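Local structure of fervidolysin (Fervidobacterium pennivorans, 1R6V) at residues 20-24 with 505-509; 51-56 with 66-72; 253-258 with 280-284; 334-340 with 422-428; 575-579 with 601-606. The protein degrades keratin into peptides as a subtilisin-like serine protease, allowing its bacterium to grow on native feathers. The protein carries 1 engineered substitution. One frame throughout, in Å; residues are numbered along the deposited sequence.

Interaction 1 of 5, residues 20-24 with 505-509; sequences LFGEL and PDHWD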
# COMPACT_ATOMS: atom_id res chain seq x y z
N LEU A 20 -10.77 -2.40 -11.99
CA LEU A 20 -10.45 -2.22 -10.59
C LEU A 20 -10.30 -0.74 -10.23
O LEU A 20 -9.35 -0.08 -10.66
CB LEU A 20 -9.14 -2.96 -10.27
CG LEU A 20 -8.86 -3.38 -8.82
CD1 LEU A 20 -7.55 -4.18 -8.78
CD2 LEU A 20 -8.77 -2.17 -7.93
N PHE A 21 -11.26 -0.22 -9.47
CA PHE A 21 -11.21 1.18 -9.04
C PHE A 21 -10.78 1.26 -7.58
O PHE A 21 -11.24 0.47 -6.76
CB PHE A 21 -12.59 1.84 -9.15
CG PHE A 21 -12.97 2.23 -10.54
CD1 PHE A 21 -14.01 1.58 -11.20
CD2 PHE A 21 -12.34 3.29 -11.16
CE1 PHE A 21 -14.42 1.99 -12.48
CE2 PHE A 21 -12.73 3.72 -12.43
CZ PHE A 21 -13.78 3.06 -13.09
N GLY A 22 -9.90 2.21 -7.27
CA GLY A 22 -9.46 2.36 -5.90
C GLY A 22 -10.60 2.90 -5.05
O GLY A 22 -11.35 3.77 -5.47
N GLU A 23 -10.73 2.38 -3.83
CA GLU A 23 -11.80 2.81 -2.94
C GLU A 23 -11.73 4.29 -2.64
O GLU A 23 -10.66 4.82 -2.35
CB GLU A 23 -11.76 2.01 -1.63
CG GLU A 23 -12.84 2.45 -0.64
CD GLU A 23 -12.88 1.61 0.63
OE1 GLU A 23 -13.72 1.90 1.50
OE2 GLU A 23 -12.07 0.67 0.75
N LEU A 24 -12.88 4.95 -2.71
CA LEU A 24 -13.00 6.38 -2.44
C LEU A 24 -13.56 6.61 -1.05
O LEU A 24 -14.67 6.16 -0.74
CB LEU A 24 -13.91 7.02 -3.49
CG LEU A 24 -13.25 7.76 -4.67
CD1 LEU A 24 -12.03 7.05 -5.17
CD2 LEU A 24 -14.28 7.97 -5.77
N PRO A 505 -14.93 -10.46 -3.58
CA PRO A 505 -14.63 -9.08 -3.98
C PRO A 505 -15.12 -8.09 -2.94
O PRO A 505 -16.14 -8.33 -2.29
CB PRO A 505 -15.36 -8.93 -5.32
CG PRO A 505 -15.42 -10.35 -5.85
CD PRO A 505 -15.73 -11.15 -4.60
N ASP A 506 -14.38 -7.01 -2.86
CA ASP A 506 -14.69 -5.97 -1.89
C ASP A 506 -15.88 -5.15 -2.37
O ASP A 506 -15.80 -4.47 -3.39
CB ASP A 506 -13.46 -5.08 -1.71
CG ASP A 506 -13.65 -4.02 -0.65
OD1 ASP A 506 -14.64 -4.10 0.12
OD2 ASP A 506 -12.80 -3.11 -0.58
N HIS A 507 -17.04 -5.18 -1.56
CA HIS A 507 -18.22 -4.42 -1.95
C HIS A 507 -18.24 -3.11 -1.17
O HIS A 507 -19.08 -2.92 -0.29
CB HIS A 507 -19.48 -5.23 -1.65
CG HIS A 507 -19.39 -6.05 -0.40
ND1 HIS A 507 -18.58 -7.17 -0.31
CD2 HIS A 507 -19.99 -5.92 0.80
CE1 HIS A 507 -18.70 -7.69 0.90
NE2 HIS A 507 -19.54 -6.96 1.60
N TRP A 508 -17.31 -2.21 -1.49
CA TRP A 508 -17.20 -0.92 -0.80
C TRP A 508 -18.12 0.15 -1.37
O TRP A 508 -18.29 1.21 -0.77
CB TRP A 508 -15.77 -0.39 -0.86
CG TRP A 508 -15.26 -0.17 -2.27
CD1 TRP A 508 -14.66 -1.10 -3.06
CD2 TRP A 508 -15.30 1.04 -3.04
NE1 TRP A 508 -14.32 -0.55 -4.27
CE2 TRP A 508 -14.70 0.77 -4.29
CE3 TRP A 508 -15.78 2.34 -2.79
CZ2 TRP A 508 -14.57 1.74 -5.30
CZ3 TRP A 508 -15.65 3.31 -3.79
CH2 TRP A 508 -15.05 3.00 -5.03
N ASP A 509 -18.68 -0.14 -2.54
CA ASP A 509 -19.57 0.76 -3.25
C ASP A 509 -20.97 0.58 -2.67
O ASP A 509 -21.86 0.02 -3.32
CB ASP A 509 -19.55 0.40 -4.74
CG ASP A 509 -20.19 1.45 -5.62
OD1 ASP A 509 -20.33 1.18 -6.83
OD2 ASP A 509 -20.56 2.53 -5.10
O HOH W 1 -12.55 -1.78 -6.19

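Interaction 2 of 5, residues 51-56 with 66-72; sequences VNGKVV and SIKLNGM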
# COMPACT_ATOMS: atom_id res chain seq x y z
N VAL A 51 -11.85 11.63 -19.95
CA VAL A 51 -11.92 12.64 -18.90
C VAL A 51 -11.30 13.95 -19.38
O VAL A 51 -11.30 14.95 -18.66
CB VAL A 51 -11.19 12.14 -17.61
CG1 VAL A 51 -11.73 10.77 -17.21
CG2 VAL A 51 -9.69 12.08 -17.82
N ASN A 52 -10.80 13.94 -20.61
CA ASN A 52 -10.13 15.09 -21.20
C ASN A 52 -9.12 15.62 -20.19
O ASN A 52 -9.11 16.80 -19.84
CB ASN A 52 -11.14 16.19 -21.55
CG ASN A 52 -10.49 17.31 -22.34
OD1 ASN A 52 -9.56 17.08 -23.11
ND2 ASN A 52 -10.99 18.53 -22.17
N GLY A 53 -8.26 14.72 -19.73
CA GLY A 53 -7.27 15.11 -18.76
C GLY A 53 -5.90 15.33 -19.36
O GLY A 53 -5.74 15.34 -20.58
N LYS A 54 -4.92 15.53 -18.49
CA LYS A 54 -3.56 15.74 -18.94
C LYS A 54 -2.62 14.83 -18.18
O LYS A 54 -2.66 14.78 -16.95
CB LYS A 54 -3.12 17.19 -18.72
CG LYS A 54 -1.69 17.41 -19.16
CD LYS A 54 -1.23 18.82 -18.90
CE LYS A 54 -1.25 19.16 -17.42
NZ LYS A 54 -0.55 20.46 -17.18
N VAL A 55 -1.80 14.10 -18.92
CA VAL A 55 -0.81 13.21 -18.32
C VAL A 55 0.26 14.10 -17.70
O VAL A 55 0.82 14.96 -18.38
CB VAL A 55 -0.16 12.31 -19.39
CG1 VAL A 55 1.01 11.54 -18.79
CG2 VAL A 55 -1.19 11.36 -19.96
N VAL A 56 0.55 13.90 -16.41
CA VAL A 56 1.57 14.70 -15.74
C VAL A 56 2.78 13.88 -15.30
O VAL A 56 3.83 14.44 -14.99
CB VAL A 56 1.00 15.42 -14.50
CG1 VAL A 56 0.02 16.51 -14.94
CG2 VAL A 56 0.30 14.43 -13.60
N SER A 66 -0.03 9.07 -14.35
CA SER A 66 -0.86 9.88 -13.46
C SER A 66 -1.53 10.90 -14.38
O SER A 66 -0.88 11.50 -15.23
CB SER A 66 -0.01 10.58 -12.40
OG SER A 66 0.88 11.50 -13.00
N ILE A 67 -2.84 11.09 -14.20
CA ILE A 67 -3.62 12.00 -15.04
C ILE A 67 -4.31 13.09 -14.24
O ILE A 67 -5.07 12.81 -13.32
CB ILE A 67 -4.73 11.22 -15.80
CG1 ILE A 67 -4.10 10.10 -16.62
CG2 ILE A 67 -5.55 12.19 -16.67
CD1 ILE A 67 -5.11 9.19 -17.30
N LYS A 68 -4.03 14.35 -14.58
CA LYS A 68 -4.67 15.47 -13.91
C LYS A 68 -6.04 15.62 -14.58
O LYS A 68 -6.15 15.56 -15.81
CB LYS A 68 -3.83 16.73 -14.12
CG LYS A 68 -4.02 17.76 -13.05
CD LYS A 68 -3.27 19.02 -13.37
CE LYS A 68 -3.20 19.89 -12.14
NZ LYS A 68 -4.51 19.94 -11.44
N LEU A 69 -7.08 15.82 -13.78
CA LEU A 69 -8.46 15.90 -14.29
C LEU A 69 -9.01 17.21 -14.87
O LEU A 69 -10.06 17.21 -15.51
CB LEU A 69 -9.42 15.42 -13.19
CG LEU A 69 -9.14 14.00 -12.70
CD1 LEU A 69 -10.14 13.63 -11.61
CD2 LEU A 69 -9.24 13.03 -13.86
N ASN A 70 -8.34 18.32 -14.62
CA ASN A 70 -8.81 19.60 -15.16
C ASN A 70 -10.31 19.87 -15.01
O ASN A 70 -11.08 19.66 -15.95
CB ASN A 70 -8.46 19.72 -16.65
CG ASN A 70 -7.02 19.36 -16.96
OD1 ASN A 70 -6.11 19.54 -16.14
ND2 ASN A 70 -6.80 18.86 -18.18
N GLY A 71 -10.73 20.34 -13.84
CA GLY A 71 -12.13 20.66 -13.61
C GLY A 71 -13.10 19.49 -13.55
O GLY A 71 -14.17 19.53 -14.15
N MET A 72 -12.72 18.46 -12.81
CA MET A 72 -13.55 17.26 -12.66
C MET A 72 -13.04 16.59 -11.39
O MET A 72 -11.87 16.73 -11.04
CB MET A 72 -13.35 16.35 -13.87
CG MET A 72 -14.45 15.33 -14.11
SD MET A 72 -14.17 14.26 -15.59
CE MET A 72 -14.55 15.37 -16.93

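Interaction 3 of 5, residues 253-258 with 280-284; sequences IIWATD and AFDYA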
# COMPACT_ATOMS: atom_id res chain seq x y z
N ILE A 253 10.84 6.52 -5.55
CA ILE A 253 11.29 5.19 -5.14
C ILE A 253 11.91 4.48 -6.33
O ILE A 253 12.95 3.83 -6.22
CB ILE A 253 10.12 4.35 -4.59
CG1 ILE A 253 9.77 4.84 -3.18
CG2 ILE A 253 10.47 2.85 -4.56
CD1 ILE A 253 8.47 4.26 -2.63
N ILE A 254 11.28 4.64 -7.49
CA ILE A 254 11.82 4.02 -8.70
C ILE A 254 13.18 4.66 -9.05
O ILE A 254 14.14 3.97 -9.40
CB ILE A 254 10.85 4.20 -9.90
CG1 ILE A 254 9.77 3.10 -9.91
CG2 ILE A 254 11.64 4.03 -11.22
CD1 ILE A 254 8.98 2.90 -8.63
N TRP A 255 13.26 5.98 -8.95
CA TRP A 255 14.50 6.69 -9.24
C TRP A 255 15.61 6.19 -8.30
O TRP A 255 16.72 5.88 -8.74
CB TRP A 255 14.30 8.19 -9.01
CG TRP A 255 15.39 9.06 -9.54
CD1 TRP A 255 15.44 9.67 -10.78
CD2 TRP A 255 16.58 9.47 -8.85
NE1 TRP A 255 16.58 10.43 -10.88
CE2 TRP A 255 17.30 10.32 -9.72
CE3 TRP A 255 17.10 9.19 -7.58
CZ2 TRP A 255 18.53 10.90 -9.35
CZ3 TRP A 255 18.33 9.77 -7.21
CH2 TRP A 255 19.02 10.61 -8.09
N ALA A 256 15.30 6.11 -7.01
CA ALA A 256 16.30 5.67 -6.03
C ALA A 256 16.79 4.26 -6.31
O ALA A 256 17.98 3.95 -6.19
CB ALA A 256 15.72 5.75 -4.62
N THR A 257 15.86 3.38 -6.66
CA THR A 257 16.19 2.00 -6.98
C THR A 257 17.09 1.94 -8.22
O THR A 257 18.11 1.26 -8.24
CB THR A 257 14.92 1.18 -7.27
OG1 THR A 257 14.10 1.16 -6.09
CG2 THR A 257 15.28 -0.26 -7.67
N ASP A 258 16.67 2.67 -9.25
CA ASP A 258 17.41 2.71 -10.50
C ASP A 258 18.78 3.32 -10.36
O ASP A 258 19.69 3.02 -11.14
CB ASP A 258 16.64 3.49 -11.57
CG ASP A 258 15.43 2.75 -12.09
OD1 ASP A 258 15.25 1.55 -11.77
OD2 ASP A 258 14.65 3.38 -12.83
N ALA A 280 5.43 0.01 -6.42
CA ALA A 280 6.71 0.66 -6.24
C ALA A 280 7.56 -0.04 -5.17
O ALA A 280 8.76 -0.23 -5.33
CB ALA A 280 6.49 2.11 -5.85
N PHE A 281 6.92 -0.40 -4.05
CA PHE A 281 7.64 -1.10 -3.01
C PHE A 281 8.11 -2.45 -3.48
O PHE A 281 9.24 -2.86 -3.18
CB PHE A 281 6.77 -1.25 -1.76
CG PHE A 281 7.01 -0.18 -0.75
CD1 PHE A 281 6.68 1.15 -1.02
CD2 PHE A 281 7.63 -0.48 0.46
CE1 PHE A 281 6.97 2.18 -0.10
CE2 PHE A 281 7.93 0.54 1.39
CZ PHE A 281 7.60 1.86 1.11
N ASP A 282 7.27 -3.14 -4.24
CA ASP A 282 7.63 -4.47 -4.75
C ASP A 282 8.73 -4.36 -5.81
O ASP A 282 9.57 -5.25 -5.94
CB ASP A 282 6.38 -5.17 -5.31
CG ASP A 282 5.38 -5.56 -4.21
OD1 ASP A 282 5.73 -5.41 -3.01
OD2 ASP A 282 4.26 -6.01 -4.55
N TYR A 283 8.72 -3.27 -6.58
CA TYR A 283 9.75 -3.01 -7.59
C TYR A 283 11.10 -2.88 -6.89
O TYR A 283 12.10 -3.47 -7.28
CB TYR A 283 9.46 -1.70 -8.31
CG TYR A 283 10.48 -1.28 -9.35
CD1 TYR A 283 10.37 -1.72 -10.67
CD2 TYR A 283 11.50 -0.38 -9.04
CE1 TYR A 283 11.25 -1.26 -11.65
CE2 TYR A 283 12.38 0.09 -10.01
CZ TYR A 283 12.25 -0.36 -11.32
OH TYR A 283 13.11 0.09 -12.29
N ALA A 284 11.12 -2.07 -5.84
CA ALA A 284 12.36 -1.89 -5.12
C ALA A 284 12.86 -3.22 -4.53
O ALA A 284 14.03 -3.56 -4.66
CB ALA A 284 12.17 -0.83 -4.01

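Interaction 4 of 5, residues 334-340 with 422-428; sequences RSDGVSV and WDHDTGY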
# COMPACT_ATOMS: atom_id res chain seq x y z
N ARG A 334 1.16 -0.44 18.15
CA ARG A 334 1.27 -1.88 18.38
C ARG A 334 0.68 -2.63 17.18
O ARG A 334 -0.47 -2.40 16.80
CB ARG A 334 0.51 -2.26 19.66
CG ARG A 334 0.35 -3.76 19.88
CD ARG A 334 -0.32 -4.09 21.21
NE ARG A 334 -0.47 -5.54 21.39
CZ ARG A 334 -0.85 -6.13 22.51
NH1 ARG A 334 -1.13 -5.40 23.59
NH2 ARG A 334 -0.95 -7.45 22.57
N SER A 335 1.47 -3.52 16.60
CA SER A 335 1.03 -4.29 15.44
C SER A 335 1.84 -5.57 15.30
O SER A 335 3.04 -5.61 15.59
CB SER A 335 1.15 -3.45 14.17
OG SER A 335 2.45 -2.90 14.03
N ASP A 336 1.19 -6.63 14.85
CA ASP A 336 1.87 -7.91 14.67
C ASP A 336 2.94 -7.80 13.59
O ASP A 336 3.79 -8.68 13.47
CB ASP A 336 0.88 -8.98 14.26
CG ASP A 336 0.07 -8.57 13.05
OD1 ASP A 336 -1.01 -7.98 13.24
OD2 ASP A 336 0.53 -8.82 11.91
N GLY A 337 2.88 -6.72 12.80
CA GLY A 337 3.83 -6.53 11.72
C GLY A 337 5.19 -5.99 12.14
O GLY A 337 6.12 -5.97 11.33
N VAL A 338 5.33 -5.56 13.39
CA VAL A 338 6.60 -5.02 13.86
C VAL A 338 7.69 -6.08 13.86
O VAL A 338 7.51 -7.16 14.44
CB VAL A 338 6.48 -4.43 15.29
CG1 VAL A 338 7.84 -3.98 15.80
CG2 VAL A 338 5.50 -3.28 15.30
N SER A 339 8.82 -5.79 13.22
CA SER A 339 9.93 -6.75 13.20
C SER A 339 10.84 -6.58 14.41
O SER A 339 11.09 -7.54 15.14
CB SER A 339 10.77 -6.60 11.91
OG SER A 339 11.33 -5.31 11.82
N VAL A 340 11.32 -5.36 14.63
CA VAL A 340 12.20 -5.07 15.75
C VAL A 340 11.99 -3.63 16.25
O VAL A 340 11.31 -2.83 15.61
CB VAL A 340 13.71 -5.19 15.36
CG1 VAL A 340 14.03 -6.61 14.89
CG2 VAL A 340 14.05 -4.17 14.26
N TRP A 422 8.76 -12.70 21.48
CA TRP A 422 8.12 -11.90 20.44
C TRP A 422 6.80 -11.33 20.95
O TRP A 422 6.09 -12.01 21.70
CB TRP A 422 7.83 -12.75 19.21
CG TRP A 422 7.12 -11.99 18.13
CD1 TRP A 422 7.71 -11.28 17.11
CD2 TRP A 422 5.71 -11.84 17.95
NE1 TRP A 422 6.75 -10.71 16.31
CE2 TRP A 422 5.51 -11.03 16.80
CE3 TRP A 422 4.59 -12.30 18.65
CZ2 TRP A 422 4.24 -10.68 16.34
CZ3 TRP A 422 3.32 -11.95 18.18
CH2 TRP A 422 3.16 -11.15 17.04
N ASP A 423 6.48 -10.11 20.54
CA ASP A 423 5.22 -9.46 20.92
C ASP A 423 4.85 -8.38 19.90
O ASP A 423 5.68 -7.97 19.10
CB ASP A 423 5.29 -8.88 22.34
CG ASP A 423 6.41 -7.87 22.53
OD1 ASP A 423 6.44 -6.88 21.76
OD2 ASP A 423 7.24 -8.06 23.45
N HIS A 424 3.59 -7.94 19.92
CA HIS A 424 3.09 -6.92 18.99
C HIS A 424 3.65 -5.52 19.22
O HIS A 424 3.48 -4.63 18.39
CB HIS A 424 1.56 -6.82 19.06
CG HIS A 424 0.83 -8.00 18.50
ND1 HIS A 424 -0.23 -7.88 17.64
CD2 HIS A 424 1.00 -9.33 18.71
CE1 HIS A 424 -0.69 -9.08 17.33
NE2 HIS A 424 0.04 -9.98 17.97
N ASP A 425 4.30 -5.31 20.35
CA ASP A 425 4.83 -3.99 20.65
C ASP A 425 6.20 -3.72 20.03
O ASP A 425 6.42 -2.69 19.38
CB ASP A 425 4.90 -3.79 22.16
CG ASP A 425 3.53 -3.61 22.79
OD1 ASP A 425 3.44 -3.56 24.03
OD2 ASP A 425 2.54 -3.51 22.03
N THR A 426 7.11 -4.67 20.23
CA THR A 426 8.47 -4.51 19.74
C THR A 426 8.96 -5.64 18.86
O THR A 426 10.17 -5.77 18.62
CB THR A 426 9.43 -4.36 20.93
OG1 THR A 426 10.79 -4.22 20.45
CG2 THR A 426 9.34 -5.59 21.81
N GLY A 427 8.04 -6.46 18.38
CA GLY A 427 8.46 -7.58 17.54
C GLY A 427 9.39 -8.49 18.31
O GLY A 427 9.11 -8.84 19.46
N TYR A 428 10.51 -8.87 17.70
CA TYR A 428 11.45 -9.78 18.36
C TYR A 428 12.41 -9.14 19.35
O TYR A 428 13.25 -9.83 19.93
CB TYR A 428 12.21 -10.58 17.30
CG TYR A 428 11.29 -11.41 16.43
CD1 TYR A 428 10.72 -10.86 15.28
CD2 TYR A 428 10.93 -12.71 16.78
CE1 TYR A 428 9.81 -11.59 14.51
CE2 TYR A 428 10.02 -13.44 16.01
CZ TYR A 428 9.47 -12.88 14.88
OH TYR A 428 8.56 -13.58 14.12

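Interaction 5 of 5, residues 575-579 with 601-606; sequences VVVDP and LSGQIS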
# COMPACT_ATOMS: atom_id res chain seq x y z
N VAL A 575 -33.52 -12.97 -21.00
CA VAL A 575 -32.20 -12.82 -21.59
C VAL A 575 -31.14 -12.47 -20.57
O VAL A 575 -31.36 -11.64 -19.70
CB VAL A 575 -32.21 -11.71 -22.64
CG1 VAL A 575 -30.89 -11.70 -23.41
CG2 VAL A 575 -33.39 -11.89 -23.58
N VAL A 576 -29.99 -13.12 -20.69
CA VAL A 576 -28.86 -12.84 -19.82
C VAL A 576 -27.95 -12.00 -20.70
O VAL A 576 -27.48 -12.46 -21.75
CB VAL A 576 -28.16 -14.13 -19.38
CG1 VAL A 576 -26.94 -13.80 -18.53
CG2 VAL A 576 -29.12 -15.00 -18.58
N VAL A 577 -27.71 -10.77 -20.29
CA VAL A 577 -26.94 -9.86 -21.11
C VAL A 577 -25.73 -9.24 -20.42
O VAL A 577 -25.64 -9.21 -19.20
CB VAL A 577 -27.89 -8.74 -21.65
CG1 VAL A 577 -28.42 -7.90 -20.50
CG2 VAL A 577 -27.19 -7.87 -22.67
N ASP A 578 -24.80 -8.76 -21.23
CA ASP A 578 -23.61 -8.09 -20.73
C ASP A 578 -24.12 -6.76 -20.18
O ASP A 578 -24.97 -6.11 -20.79
CB ASP A 578 -22.63 -7.87 -21.89
CG ASP A 578 -21.50 -6.93 -21.53
OD1 ASP A 578 -21.46 -5.83 -22.12
OD2 ASP A 578 -20.68 -7.29 -20.65
N PRO A 579 -23.63 -6.33 -19.01
CA PRO A 579 -24.07 -5.07 -18.41
C PRO A 579 -23.83 -3.83 -19.26
O PRO A 579 -24.51 -2.82 -19.10
CB PRO A 579 -23.33 -5.01 -17.08
CG PRO A 579 -22.19 -5.97 -17.25
CD PRO A 579 -22.75 -7.07 -18.09
N LEU A 601 -22.89 -20.02 -14.84
CA LEU A 601 -22.33 -18.83 -15.45
C LEU A 601 -21.32 -18.20 -14.50
O LEU A 601 -21.46 -18.29 -13.28
CB LEU A 601 -23.43 -17.81 -15.77
CG LEU A 601 -24.39 -18.18 -16.90
CD1 LEU A 601 -25.45 -17.10 -17.07
CD2 LEU A 601 -23.60 -18.37 -18.18
N SER A 602 -20.31 -17.56 -15.08
CA SER A 602 -19.27 -16.90 -14.30
C SER A 602 -18.98 -15.53 -14.88
O SER A 602 -18.99 -15.36 -16.10
CB SER A 602 -17.98 -17.73 -14.31
OG SER A 602 -16.99 -17.10 -13.50
N GLY A 603 -18.71 -14.56 -14.02
CA GLY A 603 -18.42 -13.22 -14.50
C GLY A 603 -19.43 -12.22 -13.98
O GLY A 603 -19.87 -12.32 -12.84
N GLN A 604 -19.82 -11.26 -14.81
CA GLN A 604 -20.79 -10.26 -14.39
C GLN A 604 -21.86 -10.12 -15.45
O GLN A 604 -21.57 -9.89 -16.63
CB GLN A 604 -20.06 -8.95 -14.10
CG GLN A 604 -19.07 -9.15 -12.94
CD GLN A 604 -18.13 -7.99 -12.73
OE1 GLN A 604 -17.61 -7.42 -13.68
NE2 GLN A 604 -17.91 -7.63 -11.46
N ILE A 605 -23.11 -10.30 -15.03
CA ILE A 605 -24.23 -10.26 -15.96
C ILE A 605 -25.38 -9.38 -15.51
O ILE A 605 -25.41 -8.93 -14.36
CB ILE A 605 -24.81 -11.69 -16.19
CG1 ILE A 605 -25.29 -12.28 -14.85
CG2 ILE A 605 -23.75 -12.59 -16.83
CD1 ILE A 605 -25.91 -13.68 -14.95
N SER A 606 -26.30 -9.14 -16.44
CA SER A 606 -27.51 -8.38 -16.17
C SER A 606 -28.66 -9.21 -16.76
O SER A 606 -28.44 -10.04 -17.65
CB SER A 606 -27.48 -6.98 -16.82
OG SER A 606 -26.44 -6.19 -16.26
O HOH W 2 -20.25 -9.40 -18.86

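Interaction 1 of 5, residues 20-24 with 505-509
At the seam between the propeptide and the Ig-like beta-sandwich domain, the Trp508 indole lies against Glu23 of the propeptide loop 20-24. The contact is a CH-pi interaction: Glu23 CA sits 3.6 Å from the centroid of the six-membered ring of Trp508, almost exactly on the ring normal. With CG anti to the backbone N (chi1 179°) and the rest of the chain extended, Glu23 runs across the indole toward the Trp508 backbone, and its CG passes 3.6 Å from Trp508 CE3. The carboxylate then reaches Trp508 CB, where Glu23 OE1 is engaged by a salt bridge from Arg25. Glu23 OE2 comes within 4.1 Å of Asp506 OD2, a like-charged neighbour whose cost the arginine probably lowers. Farther along the ring, Leu24 CB touches Trp508 CZ3 at 4.1 Å. An alanine at Trp508 would strip the flat surface from under Glu23 and is likely to open a gap between the two domains. No direct hydrogen bond joins the two segments; instead a water in the indole plane accepts from Trp508 NE1 at 2.9 Å and donates to Phe21 O at 2.7 Å.

Interaction 2 of 5, residues 51-56 with 66-72
Lys54 and Lys68 are locked together by two backbone hydrogen bonds, Lys54 N to Lys68 O at 2.9 Å and Lys68 N to Lys54 O at 2.8 Å, which make them an antiparallel hydrogen-bonded pair. A third bond follows from Val56 N to Ser66 O at 3.0 Å. Between these rungs Val55 faces Ile67 as a non-hydrogen-bonded pair. Lys54 and Lys68 project from one face of the sheet, and their ammonium groups stay well apart; Val55 and Ile67 project from the other, toward helix 41-51.

These strands form the beta hairpin 54-59/64-68 of the prodomain, whose beta-alpha-beta-beta-alpha-beta order and four-stranded antiparallel sheet are those of subtilisin propeptides. Strand 54-59 is outermost, and Val56 and Ser66 touch Tyr248 and Asp247 of the catalytic domain's helix 246-258.

Just before the hairpin, helix 41-51 ends in a Schellman motif with Asn52, at positive phi, as its C-prime residue. Gly53 then slips past the other strand, its CA 3.2 Å from Lys68 O; a beta carbon there would clash with that oxygen and with Ile67 CG2. On the buried side Val51 CG2 meets Leu69 CD2 at 4.1 Å, the two side chains crossing obliquely. Met72 folds back at its last torsion (chi3 -75°), which brings CE to 3.7 Å from Val51 O while SD lies by Val51 CB. Farther along the strands, Val56 CG1 rests on Lys68 CB at 3.9 Å.

Interaction 3 of 5, residues 253-258 with 280-284
This is a largely buried helix-helix contact in the catalytic domain, made by Ile253, Ile254, Thr257 and Asp258 against Ala280, Phe281, Tyr283 and Ala284. The short segments run parallel, 5° apart, with their axes 9.5 Å from each other. Tyr283 is the main bridge. Its CG stands anti to the backbone N (chi1 178°), sending the ring across to the other helix, where Ile254 CG1 lies over one face, 4.2 Å from the centroid of the Tyr283 ring. Thr257 CG2 comes in obliquely at Tyr283 CE2, 3.7 Å away. At the ring's edge, Tyr283 OH donates to Asp258 OD1 at 2.6 Å, using the syn lone pair of a carboxylate turned steeply to the ring.

Both helices belong to the alpha/beta fold of the subtilases and lie on the same side of the central, mainly parallel sheet, resting on strands 263-269 and 290-294. Nearer that sheet, Ile253 CD1 presses on Phe281 CE1 at 3.6 Å. Ile254 CD1 meets Ala280 CB at 3.8 Å, and Ile254 also touches Gln61 of the propeptide. Thr257 OG1 is fixed by a bond to Ile253 O, 2.9 Å long; Thr257 N reaches the same oxygen from the opposite face of its plane. Thr257 OG1 also lies 3.5 Å from Ala284 CB.

Interaction 4 of 5, residues 334-340 with 422-428
Val338 and Gly427 form the tight end of this contact in the subtilase domain, Gly427 CA lying 3.3 Å from Val338 O. A beta carbon on Gly427 would collide with the carbonyl oxygens of Val338 and Ser339, and its positive phi also favours glycine. Beside it Tyr428 N makes a nearly straight bond of 2.9 Å to Ser339 O, and Val338 CG1 nestles against Gly427 N.

The other end is looser and more open to solvent. Ser335 N reaches His424 O at 2.9 Å, but the bond is bent. Arg334, extended out to NE, crosses His424 at an angle, with His424 CB at the edge of its guanidinium; its salt bridge with Asp425 OD2 is long, 3.7 Å from NE, with the oxygen well off the guanidinium plane. Between the two ends, Asp336 CB packs over one face of the His424 imidazole, 3.8 Å from its centroid. An alanine in place of His424 would take away that ring and is likely to open a gap over Asp336 CB.

Asp336 OD2 accepts from Cys477 N in the Ig-like domain, placing the type I beta turn from Ser335 to Val338 at a domain boundary. Behind it, strand 338-343 pairs with strand 314-322, and Ser339 and Tyr428 touch Glu411 of helix 403-413.

Interaction 5 of 5, residues 575-579 with 601-606
Val576 and Ile605 meet where strand 573-577 pairs with strand 604-610, an antiparallel pair in the second beta-sandwich domain. The segments are strongly twisted, their directions 135° apart. Val575 contributes little beyond its backbone, so the side-chain packing begins at Val576. With CG1 anti to its own amide nitrogen (chi1 177°), Val576 directs this methyl to Ile605 CD1 at 3.7 Å. The same methyl touches Leu601 CD1 at 3.9 Å, catching residues on both sides of the corner that the chain turns at Gly603; the backbone angles there call for glycine.

Val577 is the register point. Its N donates to Ser606 O at 2.8 Å, and Ser606 N answers with a bond of the same length to Val577 O, approaching close to the line of the carbonyl. The two side chains leave the sheet on one face, where Val577 CG1 packs against Ser606 CB at 3.9 Å.

After Val577 the strand gives out. Asp578 swings away from the partner segment, and its OD2, held in a salt bridge by Arg582, is linked to the other side through a water 2.8 Å from OD2 that also lies beside Gln604 O. Pro579 covers the end of the pairing, its CD 3.4 Å from Gln604 O. Against CA and CB of Pro579 sits the Ser606 hydroxyl, hydrogen-bonded to Val664 O, with Ser606 OG 3.4 Å from Pro579 CB.

In the fold
Along the chain, interactions 2, 3 and 4 all fall between the two halves of interaction 1, and interaction 5 follows. Interaction 1 therefore ties the propeptide to the first sandwich domain across the 480 residues between its halves, which include the catalytic domain. Interaction 2 belongs to the propeptide sheet, with its centre about 25 Å from that of interaction 3, and its hairpin touches helix 246-258, which interaction 3 shares. Interactions 3 and 4 lie in the catalytic domain, centres about 26 Å apart, on elements packed around one mixed sheet. Interaction 5, in the second sandwich domain, is about 46 Å from interaction 4, centre to centre. Together they sample all four domains of a chain that still carries its propeptide.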